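Hypothetical protein AF_0060 (Archaeoglobus fulgidus DSM 4304, PDB 2P06) is of unknown function but, as a MazG-like protein that binds magnesium, probably hydrolyses nucleoside triphosphates to monophosphates and pyrophosphate. Local coordinates at residues E67-D70 against E71-A75. Sequence-based numbering, arbitrary orientation.
Sequences EEMD and ELREA. With MG (magnesium ion), chain E.
Glu71 N, Leu72 N, Arg73 N and Glu74 N donate to the carbonyls of Glu67, Glu68, Met69 and Asp70, the regular i to i+4 bonding of an alpha-helix. This part of helix 58-77 carries the ExxE half of the MazG metal site. Glu68 and Glu71, one turn apart, reach the same way and share a magnesium ion. Glu68 OE1 binds the magnesium at 2.2 Å and Glu71 OE1 binds it at 2.1 Å. The two carboxylate planes are nearly perpendicular, 88° apart. Glu68 gets there through a bend at its second torsion (chi2 -65°), whereas Glu71 is extended beyond CG. Glu68 OE1 and Glu71 OE1 are neighbouring ligands, 3.1 Å apart, and the shared magnesium probably offsets their repulsion. Glu87 and Asp90 of helix 81-103 also bind the ion, so it bridges two helices. Arg64 and Arg42 form salt bridges with Glu68 OE2, the oxygen not bound to the metal, and probably help hold this carboxylate in place.

The side of the helix bearing Met69 and Arg73 meets a second subunit. Met69, present as selenomethionine, runs alongside Arg73, and its CE lies 3.8 Å from Arg73 NH2, at the guanidinium edge and near its plane. Asp70 OD1 forms a salt bridge with Arg73 of the second subunit. Leu72 packs on Leu84, Leu88 and Val91 of helix 81-103 and on Leu65 of the second subunit. Two waters complete the magnesium shell, and one of them, 2.5 Å from the magnesium, donates a hydrogen bond to Glu68 O.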
loop_
_atom_site.group_PDB
_atom_site.type_symbol
_atom_site.label_atom_id
_atom_site.label_comp_id
_atom_site.label_asym_id
_atom_site.label_seq_id
_atom_site.Cartn_x
_atom_site.Cartn_y
_atom_site.Cartn_z
ATOM N N GLU B 67 -18.295 19.121 -11.046
ATOM C CA GLU B 67 -18.027 20.499 -10.614
ATOM C C GLU B 67 -16.555 20.696 -10.250
ATOM O O GLU B 67 -15.920 21.713 -10.611
ATOM C CB GLU B 67 -18.926 20.905 -9.433
ATOM C CG GLU B 67 -20.358 21.200 -9.827
ATOM C CD GLU B 67 -21.314 21.261 -8.634
ATOM O OE1 GLU B 67 -20.823 21.275 -7.483
ATOM O OE2 GLU B 67 -22.547 21.292 -8.853
ATOM N N GLU B 68 -15.992 19.717 -9.555
ATOM C CA GLU B 68 -14.607 19.813 -9.123
ATOM C C GLU B 68 -13.660 19.665 -10.319
ATOM O O GLU B 68 -12.623 20.325 -10.385
ATOM C CB GLU B 68 -14.310 18.785 -8.033
ATOM C CG GLU B 68 -15.151 18.966 -6.751
ATOM C CD GLU B 68 -14.867 20.272 -6.017
ATOM O OE1 GLU B 68 -13.752 20.815 -6.093
ATOM O OE2 GLU B 68 -15.761 20.746 -5.328
HETATM N N MSE B 69 -14.016 18.808 -11.266
HETATM C CA MSE B 69 -13.205 18.642 -12.461
HETATM C C MSE B 69 -13.236 19.906 -13.310
HETATM O O MSE B 69 -12.217 20.272 -13.911
HETATM C CB MSE B 69 -13.682 17.446 -13.277
HETATM C CG MSE B 69 -13.342 16.121 -12.646
HETATM SE SE MSE B 69 -13.944 14.621 -13.685
HETATM C CE MSE B 69 -13.639 15.204 -15.463
ATOM N N ASP B 70 -14.384 20.575 -13.343
ATOM C CA ASP B 70 -14.495 21.877 -14.011
ATOM C C ASP B 70 -13.574 22.946 -13.365
ATOM O O ASP B 70 -12.904 23.711 -14.076
ATOM C CB ASP B 70 -15.960 22.340 -14.046
ATOM C CG ASP B 70 -16.809 21.530 -15.045
ATOM O OD1 ASP B 70 -16.207 20.864 -15.932
ATOM O OD2 ASP B 70 -18.077 21.561 -14.956
ATOM N N GLU B 71 -13.535 22.987 -12.028
ATOM C CA GLU B 71 -12.617 23.884 -11.317
ATOM C C GLU B 71 -11.147 23.569 -11.608
ATOM O O GLU B 71 -10.332 24.471 -11.702
ATOM C CB GLU B 71 -12.849 23.864 -9.808
ATOM C CG GLU B 71 -14.117 24.585 -9.381
ATOM C CD GLU B 71 -14.431 24.410 -7.920
ATOM O OE1 GLU B 71 -13.710 23.636 -7.255
ATOM O OE2 GLU B 71 -15.409 25.023 -7.438
ATOM N N LEU B 72 -10.824 22.290 -11.757
ATOM C CA LEU B 72 -9.474 21.884 -12.056
ATOM C C LEU B 72 -9.118 22.407 -13.449
ATOM O O LEU B 72 -8.088 23.078 -13.625
ATOM C CB LEU B 72 -9.332 20.362 -11.919
ATOM C CG LEU B 72 -8.076 19.641 -12.424
ATOM C CD1 LEU B 72 -6.868 20.437 -12.109
ATOM C CD2 LEU B 72 -7.989 18.247 -11.794
ATOM N N ARG B 73 -9.982 22.159 -14.429
ATOM C CA ARG B 73 -9.770 22.685 -15.783
ATOM C C ARG B 73 -9.625 24.206 -15.809
ATOM O O ARG B 73 -8.782 24.741 -16.533
ATOM C CB ARG B 73 -10.907 22.264 -16.716
ATOM C CG ARG B 73 -10.959 20.741 -16.982
ATOM C CD ARG B 73 -12.186 20.320 -17.829
ATOM N NE ARG B 73 -12.422 18.865 -17.817
ATOM C CZ ARG B 73 -11.896 17.992 -18.686
ATOM N NH1 ARG B 73 -11.065 18.384 -19.653
ATOM N NH2 ARG B 73 -12.201 16.705 -18.586
ATOM N N GLU B 74 -10.452 24.904 -15.032
ATOM C CA GLU B 74 -10.337 26.354 -14.916
ATOM C C GLU B 74 -8.967 26.800 -14.351
ATOM O O GLU B 74 -8.391 27.778 -14.830
ATOM C CB GLU B 74 -11.489 26.927 -14.078
ATOM C CG GLU B 74 -11.544 28.445 -14.027
ATOM C CD GLU B 74 -11.798 29.093 -15.382
ATOM O OE1 GLU B 74 -12.951 29.504 -15.634
ATOM O OE2 GLU B 74 -10.848 29.197 -16.189
ATOM N N ALA B 75 -8.451 26.095 -13.345
ATOM C CA ALA B 75 -7.122 26.407 -12.796
ATOM C C ALA B 75 -6.032 26.231 -13.853
ATOM O O ALA B 75 -5.094 27.019 -13.918
ATOM C CB ALA B 75 -6.809 25.543 -11.565
HETATM MG MG MG E . -12.275 22.482 -6.259
HETATM O O HOH W 1 -11.200 20.959 -7.887
HETATM O O HOH W 2 -12.940 23.604 -4.653
#